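PDB 1T3Q: quinoline 2-oxidoreductase large subunit from Pseudomonas putida, which binds the molybdenum ion and pterin cytosine dinucleotide with which this molybdenum hydroxylase oxidises quinoline, probably at carbon 2 of the ring. Local coordinates for residues Val347-Ala352 with Pro408-Phe413; Glu399-Asn404 with Val460-Glu465; Leu417-Arg422 with Leu474-Thr479. All coordinates share one frame; numbering follows the deposited sequence.

Contact 1. Residues Val347-Ala352 with Pro408-Phe413; sequences VYKVPA and PEDFPF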
# COMPACT_ATOMS: atom_id res chain seq x y z
N VAL B 347 -43.18 21.24 -2.41
CA VAL B 347 -43.14 22.62 -2.85
C VAL B 347 -44.46 23.40 -2.70
O VAL B 347 -44.53 24.59 -3.05
CB VAL B 347 -42.69 22.60 -4.34
CG1 VAL B 347 -43.76 23.12 -5.25
CG2 VAL B 347 -41.39 23.32 -4.49
N TYR B 348 -45.47 22.75 -2.14
CA TYR B 348 -46.80 23.35 -2.05
C TYR B 348 -47.27 23.89 -0.71
O TYR B 348 -46.78 23.52 0.34
CB TYR B 348 -47.82 22.33 -2.55
CG TYR B 348 -47.40 21.65 -3.84
CD1 TYR B 348 -47.61 22.26 -5.08
CD2 TYR B 348 -46.75 20.41 -3.82
CE1 TYR B 348 -47.20 21.64 -6.26
CE2 TYR B 348 -46.34 19.79 -4.99
CZ TYR B 348 -46.57 20.41 -6.21
OH TYR B 348 -46.16 19.79 -7.37
N LYS B 349 -48.25 24.79 -0.79
CA LYS B 349 -48.86 25.39 0.38
C LYS B 349 -50.15 24.62 0.68
O LYS B 349 -51.11 24.69 -0.08
CB LYS B 349 -49.14 26.87 0.13
CG LYS B 349 -47.87 27.70 -0.06
CD LYS B 349 -48.15 29.20 -0.18
CE LYS B 349 -48.81 29.57 -1.49
NZ LYS B 349 -49.00 31.05 -1.62
N VAL B 350 -50.14 23.87 1.77
CA VAL B 350 -51.30 23.08 2.19
C VAL B 350 -51.52 23.42 3.66
O VAL B 350 -50.75 23.00 4.52
CB VAL B 350 -51.02 21.56 2.05
CG1 VAL B 350 -52.29 20.77 2.34
CG2 VAL B 350 -50.51 21.24 0.65
N PRO B 351 -52.58 24.19 3.96
CA PRO B 351 -52.91 24.61 5.33
C PRO B 351 -53.25 23.55 6.37
O PRO B 351 -52.94 23.73 7.55
CB PRO B 351 -54.05 25.60 5.10
CG PRO B 351 -54.76 25.00 3.93
CD PRO B 351 -53.62 24.61 3.01
N ALA B 352 -53.90 22.47 5.96
CA ALA B 352 -54.26 21.42 6.92
C ALA B 352 -53.62 20.08 6.55
O ALA B 352 -53.79 19.59 5.43
CB ALA B 352 -55.78 21.27 6.98
N PRO B 408 -42.71 33.32 -5.54
CA PRO B 408 -41.52 34.16 -5.34
C PRO B 408 -41.74 35.18 -4.23
O PRO B 408 -40.85 35.43 -3.41
CB PRO B 408 -41.34 34.81 -6.71
CG PRO B 408 -41.82 33.74 -7.65
CD PRO B 408 -43.08 33.27 -6.96
N GLU B 409 -42.93 35.77 -4.21
CA GLU B 409 -43.30 36.78 -3.22
C GLU B 409 -43.48 36.18 -1.82
O GLU B 409 -43.49 36.90 -0.83
CB GLU B 409 -44.61 37.45 -3.65
N ASP B 410 -43.62 34.85 -1.75
CA ASP B 410 -43.82 34.17 -0.47
C ASP B 410 -42.58 33.95 0.39
O ASP B 410 -42.69 33.89 1.62
CB ASP B 410 -44.49 32.81 -0.71
CG ASP B 410 -45.91 32.94 -1.21
OD1 ASP B 410 -46.46 31.94 -1.70
OD2 ASP B 410 -46.48 34.05 -1.09
N PHE B 411 -41.41 33.82 -0.23
CA PHE B 411 -40.17 33.60 0.52
C PHE B 411 -39.84 34.77 1.44
O PHE B 411 -39.86 35.93 1.01
CB PHE B 411 -39.00 33.38 -0.43
CG PHE B 411 -39.15 32.19 -1.34
CD1 PHE B 411 -39.97 32.25 -2.46
CD2 PHE B 411 -38.46 31.01 -1.08
CE1 PHE B 411 -40.09 31.15 -3.32
CE2 PHE B 411 -38.57 29.91 -1.92
CZ PHE B 411 -39.39 29.98 -3.04
N PRO B 412 -39.50 34.49 2.71
CA PRO B 412 -39.42 33.16 3.32
C PRO B 412 -40.79 32.66 3.73
O PRO B 412 -41.62 33.44 4.22
CB PRO B 412 -38.50 33.39 4.51
CG PRO B 412 -38.90 34.77 4.95
CD PRO B 412 -38.98 35.52 3.63
N PHE B 413 -41.04 31.37 3.54
CA PHE B 413 -42.33 30.79 3.88
C PHE B 413 -42.19 29.47 4.64
O PHE B 413 -41.48 28.57 4.19
CB PHE B 413 -43.14 30.55 2.60
CG PHE B 413 -44.49 29.96 2.84
CD1 PHE B 413 -45.56 30.76 3.23
CD2 PHE B 413 -44.69 28.58 2.72
CE1 PHE B 413 -46.81 30.21 3.49
CE2 PHE B 413 -45.94 28.02 2.98
CZ PHE B 413 -47.00 28.83 3.37
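Asp410 OD1 is gripped by two donors: Lys349 NZ, at 2.7 Å in a salt bridge, and the backbone N of Met407, the residue just before 408-413. The ammonium meets OD1 on its syn side, 25° out of the carboxylate plane, while Asp410 OD2 stays 4.0 Å from Lys349 NZ, so the charge pairing rests mainly on one oxygen. The aliphatic part of the lysine does other work. Lys349 CG comes within 3.6 Å of Phe413 CE2, and CD lies over one face of the ring, offset toward its rim, in a CH-pi contact with 4.1 Å between Lys349 CD and the centroid of the Phe413 ring. A bend at chi3 (-71°) then turns the end of the chain toward the carboxylate. A methionine in place of Lys349 would probably still brush the phenyl face but leave the Asp410 carboxylate without its positive mate. One residue thus joins two surface loops, the one between helix 337-342 and strand 352-360 and the one between helix 397-402 and strand 413-414, its methylenes spent on the aromatic ring and its charge on the acid.

Contact 2. Residues Glu399-Asn404 with Val460-Glu465; sequences EIRRRN and VSVFNE. Unlike the reference sequence in segment 460-465: Glu465 (reference Asp).
Van der Waals contact between Arg401 and two valines carries this meeting of a helix with a strand. Val460 CG1 sits over the centre of one face of the Arg401 guanidinium, 3.8 Å above its plane. Next to it the aliphatic stem is touched by the second valine, with Arg401 CD 3.6 Å from Val462 CG2. The arginine is extended from CG to NE (chi2 175°, chi3 172°), so that it runs antiparallel to both valine side chains and offers them its length as well as its flat end. Alternate residues of the strand thus face the helix, while Ser461 between them points away.

Polar matching across the pair is poor: Arg401 NH2 stands 3.1 Å from Val460 O, but the angle is wrong for a hydrogen bond. The buried guanidinium finds its partners elsewhere, in salt bridges of NH2 to Glu383 and NH1 to Asp387, and in a hydrogen bond of NH1 to Pro397 O.

Within 399-404, charges form a network of their own. Glu399 OE2 accepts from Arg403 NE at 2.7 Å through its anti lone pair, close to the guanidinium plane, and Glu399 OE1 takes Arg402 NH1 at 3.1 Å.

Helix 397-402 is thereby laid against strand 454-467, an outermost strand of its sheet within this chain. Helix 375-393, which supplies Glu383 and Asp387, and helix 426-437, whose Ile430 touches Arg401 and Val462, also pack here, as does Tyr348 against Val462.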
# COMPACT_ATOMS: atom_id res chain seq x y z
N GLU B 399 -50.78 24.34 -14.46
CA GLU B 399 -51.61 25.40 -13.88
C GLU B 399 -52.03 25.11 -12.44
O GLU B 399 -51.99 25.99 -11.59
CB GLU B 399 -52.84 25.64 -14.75
CG GLU B 399 -53.80 26.73 -14.25
CD GLU B 399 -53.13 28.07 -14.01
OE1 GLU B 399 -52.22 28.44 -14.79
OE2 GLU B 399 -53.52 28.78 -13.06
N ILE B 400 -52.45 23.88 -12.15
CA ILE B 400 -52.87 23.57 -10.79
C ILE B 400 -51.70 23.73 -9.82
O ILE B 400 -51.89 24.09 -8.65
CB ILE B 400 -53.48 22.16 -10.66
CG1 ILE B 400 -54.21 22.04 -9.32
CG2 ILE B 400 -52.39 21.09 -10.78
CD1 ILE B 400 -55.10 20.82 -9.20
N ARG B 401 -50.48 23.48 -10.30
CA ARG B 401 -49.30 23.63 -9.46
C ARG B 401 -48.98 25.11 -9.22
O ARG B 401 -48.58 25.48 -8.12
CB ARG B 401 -48.11 22.89 -10.08
CG ARG B 401 -48.23 21.37 -9.93
CD ARG B 401 -47.10 20.63 -10.64
NE ARG B 401 -47.11 19.19 -10.35
CZ ARG B 401 -47.96 18.30 -10.86
NH1 ARG B 401 -48.90 18.69 -11.71
NH2 ARG B 401 -47.85 17.02 -10.53
N ARG B 402 -49.15 25.95 -10.24
CA ARG B 402 -48.90 27.38 -10.08
C ARG B 402 -49.77 27.96 -8.97
O ARG B 402 -49.37 28.89 -8.27
CB ARG B 402 -49.21 28.15 -11.36
CG ARG B 402 -48.33 27.83 -12.54
CD ARG B 402 -48.57 28.84 -13.66
NE ARG B 402 -47.78 28.48 -14.83
CZ ARG B 402 -48.24 27.77 -15.85
NH1 ARG B 402 -49.49 27.34 -15.86
NH2 ARG B 402 -47.43 27.47 -16.86
N ARG B 403 -50.97 27.42 -8.83
CA ARG B 403 -51.92 27.90 -7.83
C ARG B 403 -51.67 27.41 -6.41
O ARG B 403 -52.34 27.85 -5.48
CB ARG B 403 -53.34 27.52 -8.25
CG ARG B 403 -53.72 28.05 -9.62
CD ARG B 403 -55.13 27.64 -10.01
NE ARG B 403 -55.47 28.15 -11.34
CZ ARG B 403 -56.69 28.08 -11.87
NH1 ARG B 403 -56.90 28.57 -13.08
NH2 ARG B 403 -57.68 27.53 -11.19
N ASN B 404 -50.70 26.52 -6.24
CA ASN B 404 -50.42 25.98 -4.91
C ASN B 404 -48.96 26.06 -4.48
O ASN B 404 -48.63 25.86 -3.31
CB ASN B 404 -50.90 24.54 -4.83
CG ASN B 404 -52.40 24.43 -4.89
OD1 ASN B 404 -53.09 24.74 -3.91
ND2 ASN B 404 -52.92 24.01 -6.03
N VAL B 460 -46.14 14.87 -14.89
CA VAL B 460 -45.39 15.99 -14.35
C VAL B 460 -45.05 15.81 -12.88
O VAL B 460 -45.85 15.28 -12.11
CB VAL B 460 -46.19 17.31 -14.50
CG1 VAL B 460 -45.43 18.47 -13.86
CG2 VAL B 460 -46.43 17.60 -15.97
N SER B 461 -43.85 16.22 -12.51
CA SER B 461 -43.39 16.14 -11.14
C SER B 461 -42.51 17.34 -10.80
O SER B 461 -41.49 17.56 -11.45
CB SER B 461 -42.59 14.85 -10.91
OG SER B 461 -42.05 14.83 -9.60
N VAL B 462 -42.93 18.11 -9.80
CA VAL B 462 -42.18 19.28 -9.36
C VAL B 462 -41.72 18.98 -7.94
O VAL B 462 -42.51 18.50 -7.12
CB VAL B 462 -43.06 20.54 -9.39
CG1 VAL B 462 -42.27 21.73 -8.87
CG2 VAL B 462 -43.54 20.80 -10.82
N PHE B 463 -40.46 19.27 -7.64
CA PHE B 463 -39.93 18.96 -6.32
C PHE B 463 -38.97 20.00 -5.74
O PHE B 463 -38.53 20.93 -6.42
CB PHE B 463 -39.16 17.64 -6.36
CG PHE B 463 -37.81 17.75 -7.02
CD1 PHE B 463 -37.69 17.80 -8.41
CD2 PHE B 463 -36.66 17.92 -6.25
CE1 PHE B 463 -36.46 18.02 -9.02
CE2 PHE B 463 -35.42 18.14 -6.85
CZ PHE B 463 -35.32 18.19 -8.24
N ASN B 464 -38.67 19.80 -4.46
CA ASN B 464 -37.68 20.59 -3.75
C ASN B 464 -36.97 19.45 -3.02
O ASN B 464 -37.52 18.34 -2.93
CB ASN B 464 -38.31 21.65 -2.83
CG ASN B 464 -38.85 21.09 -1.53
OD1 ASN B 464 -39.09 19.90 -1.39
ND2 ASN B 464 -39.05 21.98 -0.56
N GLU B 465 -35.76 19.68 -2.52
CA GLU B 465 -35.01 18.61 -1.88
C GLU B 465 -34.02 19.14 -0.85
O GLU B 465 -33.36 20.16 -1.09
CB GLU B 465 -34.25 17.84 -2.98
CG GLU B 465 -33.12 16.94 -2.53
CD GLU B 465 -32.24 16.47 -3.69
OE1 GLU B 465 -31.38 15.60 -3.47
OE2 GLU B 465 -32.40 16.98 -4.83

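Contact 3. Residues Leu417-Arg422 with Leu474-Thr479; sequences LGQTHR and LSFLGT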
# COMPACT_ATOMS: atom_id res chain seq x y z
N LEU B 417 -45.71 21.76 7.99
CA LEU B 417 -44.83 20.78 8.63
C LEU B 417 -43.50 21.36 9.10
O LEU B 417 -42.56 20.62 9.40
CB LEU B 417 -44.60 19.60 7.69
CG LEU B 417 -45.86 18.80 7.35
CD1 LEU B 417 -45.50 17.62 6.47
CD2 LEU B 417 -46.53 18.31 8.62
N GLY B 418 -43.43 22.68 9.17
CA GLY B 418 -42.22 23.33 9.66
C GLY B 418 -41.03 23.49 8.73
O GLY B 418 -39.93 23.73 9.21
N GLN B 419 -41.23 23.33 7.43
CA GLN B 419 -40.10 23.52 6.52
C GLN B 419 -40.17 24.95 6.00
O GLN B 419 -41.19 25.38 5.46
CB GLN B 419 -40.15 22.54 5.33
CG GLN B 419 -38.88 22.61 4.47
CD GLN B 419 -38.93 21.72 3.23
OE1 GLN B 419 -39.71 21.95 2.31
NE2 GLN B 419 -38.07 20.70 3.21
N THR B 420 -39.08 25.68 6.16
CA THR B 420 -39.03 27.06 5.71
C THR B 420 -38.34 27.17 4.35
O THR B 420 -37.19 26.76 4.20
CB THR B 420 -38.29 27.96 6.72
OG1 THR B 420 -38.95 27.89 7.99
CG2 THR B 420 -38.29 29.42 6.25
N HIS B 421 -39.06 27.72 3.38
CA HIS B 421 -38.51 27.91 2.04
C HIS B 421 -37.90 29.31 2.01
O HIS B 421 -38.57 30.29 2.34
CB HIS B 421 -39.62 27.81 0.99
CG HIS B 421 -40.42 26.54 1.06
ND1 HIS B 421 -41.39 26.32 2.01
CD2 HIS B 421 -40.40 25.43 0.29
CE1 HIS B 421 -41.93 25.13 1.82
NE2 HIS B 421 -41.35 24.57 0.78
N ARG B 422 -36.63 29.41 1.62
CA ARG B 422 -35.94 30.70 1.60
C ARG B 422 -35.52 31.21 0.22
O ARG B 422 -35.59 32.41 -0.04
CB ARG B 422 -34.73 30.64 2.54
CG ARG B 422 -35.13 30.38 3.99
CD ARG B 422 -33.96 30.43 4.95
NE ARG B 422 -34.39 30.11 6.31
CZ ARG B 422 -35.10 30.93 7.08
NH1 ARG B 422 -35.45 30.55 8.30
NH2 ARG B 422 -35.44 32.14 6.64
N LEU B 474 -30.98 17.00 9.64
CA LEU B 474 -31.36 15.79 10.34
C LEU B 474 -32.38 16.10 11.43
O LEU B 474 -33.28 15.30 11.70
CB LEU B 474 -30.12 15.09 10.89
CG LEU B 474 -29.18 14.66 9.76
CD1 LEU B 474 -27.93 14.02 10.31
CD2 LEU B 474 -29.90 13.69 8.84
N SER B 475 -32.26 17.28 12.05
CA SER B 475 -33.22 17.70 13.07
C SER B 475 -34.57 17.92 12.40
O SER B 475 -35.60 17.44 12.89
CB SER B 475 -32.78 19.01 13.74
OG SER B 475 -31.72 18.80 14.65
N PHE B 476 -34.57 18.64 11.28
CA PHE B 476 -35.80 18.91 10.54
C PHE B 476 -36.50 17.61 10.15
O PHE B 476 -37.73 17.53 10.19
CB PHE B 476 -35.50 19.72 9.27
CG PHE B 476 -36.63 19.71 8.28
CD1 PHE B 476 -37.81 20.38 8.54
CD2 PHE B 476 -36.53 18.96 7.11
CE1 PHE B 476 -38.89 20.31 7.66
CE2 PHE B 476 -37.60 18.88 6.22
CZ PHE B 476 -38.79 19.55 6.50
N LEU B 477 -35.72 16.60 9.76
CA LEU B 477 -36.27 15.32 9.35
C LEU B 477 -36.74 14.44 10.50
O LEU B 477 -37.29 13.37 10.28
CB LEU B 477 -35.22 14.54 8.52
CG LEU B 477 -34.85 15.12 7.15
CD1 LEU B 477 -33.80 14.23 6.50
CD2 LEU B 477 -36.09 15.21 6.28
N GLY B 478 -36.52 14.90 11.73
CA GLY B 478 -36.96 14.12 12.88
C GLY B 478 -36.03 12.98 13.27
O GLY B 478 -36.43 12.07 13.99
N THR B 479 -34.80 13.03 12.78
CA THR B 479 -33.80 12.02 13.10
C THR B 479 -32.59 12.77 13.63
O THR B 479 -31.52 12.78 13.00
CB THR B 479 -33.41 11.20 11.84
OG1 THR B 479 -32.88 12.08 10.84
CG2 THR B 479 -34.62 10.47 11.28
O HOH W 1 -40.15 19.28 10.83
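The Phe476 ring and the side-chain amide of Gln419 lie close to parallel, their planes 24° apart, with Gln419 NE2 3.5 Å from Phe476 CE2. The rest of the glutamine follows the same end of the ring: Gln419 CB is 3.5 Å from Phe476 CE1 and CG is close to CZ. Approaching CE1 and CD1 from an oblique direction, two backbone oxygens add to the surround, with Gly418 O 3.9 Å from Phe476 CE1 and Leu417 O slightly farther off. With CG anti to the backbone N (chi1 -173°) and the chain extended beyond it, Gln419 carries its amide past CZ to CE2. The amide is fixed at its other end by Asn464, whose ND2 donates to Gln419 OE1.

A water stands 3.1 Å from Leu417 O and can donate to it; it lies at a similar distance from Phe476 O, although other acceptors compete for its protons. It adds a possible polar link beside the ring.

Both backbones turn at glycines. Gly418 has a positive phi (80°), at which a CB would collide with the carbonyl oxygen of Leu417. Gly478, also with positive phi, forms a Schellman motif after helix 471-476, where Thr479 N reaches back to Leu474 O at 2.9 Å and Gly478 N bonds to Ser475 O. Phe476 reaches from this helix to the backbone of Leu417-Gln419, just ahead of strand 420-421.

The chemistry is that of an aromatic ring set against polar groups: the glutamine gives its methylenes and its amide nitrogen to the Phe476 ring by van der Waals contact, while its amide oxygen is bound by Asn464 ND2. Water is possibly a supplement to this direct contact between the two segments.

In the fold
Contact 1 and contact 2 have centres about 11 Å apart, contact 1 and contact 3 about 14 Å, and contact 2 and contact 3 about 19 Å. Along the chain contact 1 closes before contact 3 opens, whereas contact 2 alternates with both, starting inside one and ending inside the other. They also touch: Lys349 N probably bonds to Asn404 O, and Phe413 O to His421 N within the two-stranded sheet 413-414/420-421. Strand 454-467 of contact 2 touches contact 3 and runs on to its helix 471-476. Residues 408-422, which follow helix 397-402, are thereby tied to the loop before strand 352-360 on one side and to helix 471-476 on the other.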